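PDB 4KRD: PHO85 cyclin-10 from Saccharomyces cerevisiae, which partners the cyclin-dependent kinase PHO85, forming a glycogen synthase kinase that phosphorylates and negatively regulates GSY2 and so restrains glycogen accumulation. Local coordinates for residues N73-F87 with L128-A140. Sequence-based numbering, arbitrary orientation.
Sequences NFYMKSKPTLSSADF and LQEKEVHRMIIAA
Lys-131 NZ donates to Lys-77 O at 2.7 Å, approaching in the plane of that carbonyl. The lysine reaches it with an extended chain that runs across the Tyr-75 ring, CB lying over one face, 4.0 Å from the ring centroid. The backbones are also joined directly: Met-76 N donates to Lys-131 O at 2.8 Å. Beside this bond, Arg-135 NH1 donates to Asn-73 O (2.9 Å, 159° at the hydrogen), with the acceptor at the guanidinium edge while Met-76 CA and Tyr-75 O lie over one face. With an alanine here, Asn-73 O would probably lose this donor, and Met-76 CA and Tyr-75 O the flat group against them. Further along the helix, Met-136, bent at its second and third torsions, brings CE over the centre of the Phe-74 ring, 3.6 Å from the centroid; with SD also over that face, this is a Met-aromatic contact. Ala-139 CB meets the ring edge. The His-134 and Phe-87 rings meet obliquely, centroids 4.2 Å and planes 34° apart, with Pro-80 CB over one imidazole face. Ile-138 CG1 lies at the Phe-87 edge, in its plane. A water donates to Glu-130 OE2 (2.6 Å) and bonds Ser-84 OG (3.0 Å), bridging the two across the contact. Helix 130-148, touched also by helices 36-54 and 99-113, fits the central helix of a cyclin box. Phe-74, Met-136, Phe-87 and Ile-138 make the buried apolar part, whereas all three direct hydrogen bonds end on backbone carbonyls, two from basic side chains, and rely on chain path, not on the accepting residues' side chains.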
loop_
_atom_site.group_PDB
_atom_site.type_symbol
_atom_site.label_atom_id
_atom_site.label_comp_id
_atom_site.label_asym_id
_atom_site.label_seq_id
_atom_site.Cartn_x
_atom_site.Cartn_y
_atom_site.Cartn_z
ATOM N N ASN B 73 -11.866 -22.906 -7.237
ATOM C CA ASN B 73 -10.663 -23.383 -6.547
ATOM C C ASN B 73 -10.886 -23.636 -5.047
ATOM O O ASN B 73 -10.120 -24.357 -4.407
ATOM C CB ASN B 73 -9.482 -22.411 -6.757
ATOM C CG ASN B 73 -8.869 -22.518 -8.147
ATOM O OD1 ASN B 73 -8.755 -23.613 -8.707
ATOM N ND2 ASN B 73 -8.479 -21.381 -8.717
ATOM N N PHE B 74 -11.921 -23.030 -4.475
ATOM C CA PHE B 74 -12.172 -23.188 -3.040
ATOM C C PHE B 74 -12.840 -24.517 -2.679
ATOM O O PHE B 74 -12.764 -24.950 -1.533
ATOM C CB PHE B 74 -13.011 -22.037 -2.483
ATOM C CG PHE B 74 -12.318 -20.701 -2.560
ATOM C CD1 PHE B 74 -11.153 -20.477 -1.851
ATOM C CD2 PHE B 74 -12.832 -19.685 -3.351
ATOM C CE1 PHE B 74 -10.490 -19.253 -1.938
ATOM C CE2 PHE B 74 -12.182 -18.455 -3.447
ATOM C CZ PHE B 74 -11.013 -18.237 -2.734
ATOM N N TYR B 75 -13.493 -25.145 -3.651
ATOM C CA TYR B 75 -14.223 -26.401 -3.392
ATOM C C TYR B 75 -13.276 -27.547 -3.046
ATOM O O TYR B 75 -12.426 -27.928 -3.848
ATOM C CB TYR B 75 -15.094 -26.777 -4.585
ATOM C CG TYR B 75 -16.143 -27.837 -4.269
ATOM C CD1 TYR B 75 -17.422 -27.475 -3.872
ATOM C CD2 TYR B 75 -15.847 -29.191 -4.366
ATOM C CE1 TYR B 75 -18.391 -28.436 -3.583
ATOM C CE2 TYR B 75 -16.807 -30.162 -4.078
ATOM C CZ TYR B 75 -18.072 -29.774 -3.687
ATOM O OH TYR B 75 -19.022 -30.722 -3.404
ATOM N N MET B 76 -13.419 -28.079 -1.840
ATOM C CA MET B 76 -12.596 -29.189 -1.374
ATOM C C MET B 76 -13.427 -30.470 -1.340
ATOM O O MET B 76 -14.382 -30.572 -0.571
ATOM C CB MET B 76 -12.075 -28.880 0.024
ATOM C CG MET B 76 -11.075 -29.867 0.554
ATOM S SD MET B 76 -10.587 -29.378 2.207
ATOM C CE MET B 76 -9.452 -30.694 2.658
ATOM N N LYS B 77 -13.061 -31.438 -2.177
ATOM C CA LYS B 77 -13.805 -32.692 -2.295
ATOM C C LYS B 77 -13.973 -33.422 -0.968
ATOM O O LYS B 77 -15.090 -33.750 -0.564
ATOM C CB LYS B 77 -13.127 -33.618 -3.310
ATOM C CG LYS B 77 -13.457 -33.308 -4.761
ATOM C CD LYS B 77 -14.918 -33.594 -5.055
ATOM C CE LYS B 77 -15.264 -33.311 -6.509
ATOM N NZ LYS B 77 -16.719 -33.520 -6.789
ATOM N N SER B 78 -12.859 -33.680 -0.293
ATOM C CA SER B 78 -12.880 -34.469 0.935
ATOM C C SER B 78 -13.121 -33.628 2.186
ATOM O O SER B 78 -12.811 -32.436 2.218
ATOM C CB SER B 78 -11.571 -35.251 1.081
ATOM O OG SER B 78 -10.452 -34.395 0.959
ATOM N N LYS B 79 -13.677 -34.258 3.215
ATOM C CA LYS B 79 -13.851 -33.601 4.505
ATOM C C LYS B 79 -12.495 -33.314 5.133
ATOM O O LYS B 79 -11.622 -34.180 5.157
ATOM C CB LYS B 79 -14.687 -34.472 5.448
ATOM N N PRO B 80 -12.315 -32.088 5.641
ATOM C CA PRO B 80 -11.052 -31.689 6.266
ATOM C C PRO B 80 -10.757 -32.565 7.471
ATOM O O PRO B 80 -11.685 -33.055 8.101
ATOM C CB PRO B 80 -11.327 -30.255 6.740
ATOM C CG PRO B 80 -12.525 -29.798 5.956
ATOM C CD PRO B 80 -13.334 -31.024 5.697
ATOM N N THR B 81 -9.482 -32.753 7.787
ATOM C CA THR B 81 -9.087 -33.477 8.988
ATOM C C THR B 81 -9.539 -32.746 10.256
ATOM O O THR B 81 -9.943 -33.375 11.237
ATOM C CB THR B 81 -7.561 -33.655 9.036
ATOM O OG1 THR B 81 -6.933 -32.368 8.949
ATOM C CG2 THR B 81 -7.091 -34.510 7.872
ATOM N N LEU B 82 -9.470 -31.418 10.234
ATOM C CA LEU B 82 -9.869 -30.618 11.385
ATOM C C LEU B 82 -11.121 -29.789 11.097
ATOM O O LEU B 82 -11.348 -29.363 9.965
ATOM C CB LEU B 82 -8.724 -29.697 11.804
ATOM C CG LEU B 82 -7.386 -30.332 12.197
ATOM C CD1 LEU B 82 -6.354 -29.249 12.493
ATOM C CD2 LEU B 82 -7.531 -31.268 13.392
ATOM N N SER B 83 -11.938 -29.561 12.122
ATOM C CA SER B 83 -13.089 -28.679 11.984
ATOM C C SER B 83 -12.587 -27.260 11.746
ATOM O O SER B 83 -11.400 -26.992 11.916
ATOM C CB SER B 83 -13.942 -28.711 13.252
ATOM O OG SER B 83 -13.191 -28.286 14.374
ATOM N N SER B 84 -13.482 -26.349 11.373
ATOM C CA SER B 84 -13.095 -24.943 11.209
ATOM C C SER B 84 -12.472 -24.363 12.475
ATOM O O SER B 84 -11.443 -23.682 12.417
ATOM C CB SER B 84 -14.295 -24.083 10.799
ATOM O OG SER B 84 -14.700 -24.391 9.488
ATOM N N ALA B 85 -13.103 -24.619 13.618
ATOM C CA ALA B 85 -12.629 -24.061 14.880
ATOM C C ALA B 85 -11.246 -24.596 15.237
ATOM O O ALA B 85 -10.374 -23.839 15.654
ATOM C CB ALA B 85 -13.620 -24.341 15.994
ATOM N N ASP B 86 -11.041 -25.898 15.053
ATOM C CA ASP B 86 -9.762 -26.516 15.390
ATOM C C ASP B 86 -8.667 -26.118 14.398
ATOM O O ASP B 86 -7.500 -26.002 14.765
ATOM C CB ASP B 86 -9.881 -28.045 15.435
ATOM C CG ASP B 86 -10.769 -28.540 16.573
ATOM O OD1 ASP B 86 -10.942 -27.803 17.568
ATOM O OD2 ASP B 86 -11.290 -29.675 16.470
ATOM N N PHE B 87 -9.047 -25.932 13.139
ATOM C CA PHE B 87 -8.099 -25.524 12.111
ATOM C C PHE B 87 -7.583 -24.128 12.437
ATOM O O PHE B 87 -6.387 -23.845 12.334
ATOM C CB PHE B 87 -8.769 -25.543 10.743
ATOM C CG PHE B 87 -7.831 -25.278 9.602
ATOM C CD1 PHE B 87 -6.619 -25.949 9.517
ATOM C CD2 PHE B 87 -8.178 -24.382 8.594
ATOM C CE1 PHE B 87 -5.747 -25.721 8.456
ATOM C CE2 PHE B 87 -7.321 -24.148 7.527
ATOM C CZ PHE B 87 -6.093 -24.819 7.459
ATOM N N LEU B 128 -22.246 -19.540 -0.163
ATOM C CA LEU B 128 -21.129 -20.252 0.455
ATOM C C LEU B 128 -21.552 -21.688 0.787
ATOM O O LEU B 128 -22.598 -21.881 1.396
ATOM C CB LEU B 128 -20.742 -19.558 1.755
ATOM C CG LEU B 128 -19.582 -20.149 2.566
ATOM C CD1 LEU B 128 -18.303 -20.271 1.731
ATOM C CD2 LEU B 128 -19.347 -19.294 3.804
ATOM N N GLN B 129 -20.737 -22.675 0.414
ATOM C CA GLN B 129 -20.969 -24.079 0.786
ATOM C C GLN B 129 -19.937 -24.533 1.809
ATOM O O GLN B 129 -18.838 -23.966 1.880
ATOM C CB GLN B 129 -20.838 -25.005 -0.423
ATOM C CG GLN B 129 -21.643 -24.631 -1.642
ATOM C CD GLN B 129 -21.362 -25.585 -2.796
ATOM O OE1 GLN B 129 -20.494 -25.329 -3.634
ATOM N NE2 GLN B 129 -22.079 -26.707 -2.826
ATOM N N GLU B 130 -20.270 -25.578 2.573
ATOM C CA GLU B 130 -19.370 -26.076 3.610
ATOM C C GLU B 130 -18.077 -26.605 3.014
ATOM O O GLU B 130 -17.014 -26.511 3.633
ATOM C CB GLU B 130 -20.031 -27.169 4.464
ATOM C CG GLU B 130 -19.178 -27.597 5.670
ATOM C CD GLU B 130 -19.046 -26.503 6.744
ATOM O OE1 GLU B 130 -20.074 -26.140 7.361
ATOM O OE2 GLU B 130 -17.916 -26.008 6.979
ATOM N N LYS B 131 -18.163 -27.163 1.813
ATOM C CA LYS B 131 -16.969 -27.687 1.158
ATOM C C LYS B 131 -15.998 -26.587 0.687
ATOM O O LYS B 131 -14.889 -26.886 0.232
ATOM C CB LYS B 131 -17.339 -28.612 0.001
ATOM C CG LYS B 131 -18.068 -29.873 0.448
ATOM C CD LYS B 131 -17.823 -31.025 -0.509
ATOM C CE LYS B 131 -18.276 -32.349 0.092
ATOM N NZ LYS B 131 -17.758 -33.499 -0.699
ATOM N N GLU B 132 -16.416 -25.332 0.805
ATOM C CA GLU B 132 -15.571 -24.194 0.391
ATOM C C GLU B 132 -14.897 -23.526 1.578
ATOM O O GLU B 132 -13.964 -22.725 1.404
ATOM C CB GLU B 132 -16.403 -23.183 -0.407
ATOM C CG GLU B 132 -16.827 -23.735 -1.778
ATOM C CD GLU B 132 -18.073 -23.079 -2.367
ATOM O OE1 GLU B 132 -18.678 -22.204 -1.711
ATOM O OE2 GLU B 132 -18.450 -23.452 -3.501
ATOM N N VAL B 133 -15.336 -23.876 2.788
ATOM C CA VAL B 133 -14.899 -23.163 3.990
ATOM C C VAL B 133 -13.414 -23.316 4.346
ATOM O O VAL B 133 -12.740 -22.331 4.671
ATOM C CB VAL B 133 -15.755 -23.519 5.218
ATOM C CG1 VAL B 133 -15.095 -22.995 6.490
ATOM C CG2 VAL B 133 -17.175 -22.965 5.049
ATOM N N HIS B 134 -12.905 -24.543 4.280
ATOM C CA HIS B 134 -11.527 -24.818 4.690
ATOM C C HIS B 134 -10.499 -24.020 3.866
ATOM O O HIS B 134 -9.594 -23.378 4.412
ATOM C CB HIS B 134 -11.259 -26.321 4.578
ATOM C CG HIS B 134 -9.936 -26.746 5.131
ATOM N ND1 HIS B 134 -8.879 -27.118 4.327
ATOM C CD2 HIS B 134 -9.496 -26.856 6.405
ATOM C CE1 HIS B 134 -7.846 -27.444 5.082
ATOM N NE2 HIS B 134 -8.192 -27.288 6.348
ATOM N N ARG B 135 -10.649 -24.061 2.549
ATOM C CA ARG B 135 -9.728 -23.365 1.658
ATOM C C ARG B 135 -9.941 -21.854 1.698
ATOM O O ARG B 135 -9.005 -21.093 1.461
ATOM C CB ARG B 135 -9.859 -23.893 0.226
ATOM C CG ARG B 135 -9.295 -25.303 0.048
ATOM C CD ARG B 135 -9.387 -25.750 -1.405
ATOM N NE ARG B 135 -8.766 -27.053 -1.613
ATOM C CZ ARG B 135 -8.619 -27.632 -2.796
ATOM N NH1 ARG B 135 -9.040 -27.022 -3.897
ATOM N NH2 ARG B 135 -8.036 -28.821 -2.879
ATOM N N MET B 136 -11.172 -21.430 1.980
ATOM C CA MET B 136 -11.478 -20.008 2.136
ATOM C C MET B 136 -10.753 -19.407 3.339
ATOM O O MET B 136 -10.248 -18.286 3.281
ATOM C CB MET B 136 -12.986 -19.800 2.271
ATOM C CG MET B 136 -13.415 -18.343 2.402
ATOM S SD MET B 136 -13.072 -17.334 0.937
ATOM C CE MET B 136 -14.080 -18.168 -0.288
ATOM N N ILE B 137 -10.720 -20.151 4.436
ATOM C CA ILE B 137 -10.007 -19.731 5.641
ATOM C C ILE B 137 -8.518 -19.557 5.370
ATOM O O ILE B 137 -7.919 -18.556 5.749
ATOM C CB ILE B 137 -10.216 -20.745 6.787
ATOM C CG1 ILE B 137 -11.638 -20.613 7.340
ATOM C CG2 ILE B 137 -9.201 -20.532 7.889
ATOM C CD1 ILE B 137 -12.062 -21.769 8.243
ATOM N N ILE B 138 -7.929 -20.551 4.722
ATOM C CA ILE B 138 -6.536 -20.484 4.307
ATOM C C ILE B 138 -6.236 -19.197 3.522
ATOM O O ILE B 138 -5.321 -18.451 3.865
ATOM C CB ILE B 138 -6.187 -21.712 3.464
ATOM C CG1 ILE B 138 -6.260 -22.976 4.334
ATOM C CG2 ILE B 138 -4.790 -21.593 2.870
ATOM C CD1 ILE B 138 -5.890 -24.233 3.583
ATOM N N ALA B 139 -7.011 -18.944 2.476
ATOM C CA ALA B 139 -6.796 -17.763 1.622
ATOM C C ALA B 139 -6.979 -16.434 2.352
ATOM O O ALA B 139 -6.168 -15.504 2.195
ATOM C CB ALA B 139 -7.725 -17.832 0.402
ATOM N N ALA B 140 -8.047 -16.324 3.149
ATOM C CA ALA B 140 -8.362 -15.060 3.819
ATOM C C ALA B 140 -7.323 -14.712 4.874
ATOM O O ALA B 140 -6.955 -13.544 5.048
ATOM C CB ALA B 140 -9.770 -15.100 4.423
HETATM O O HOH W 1 -17.718 -24.647 9.234
#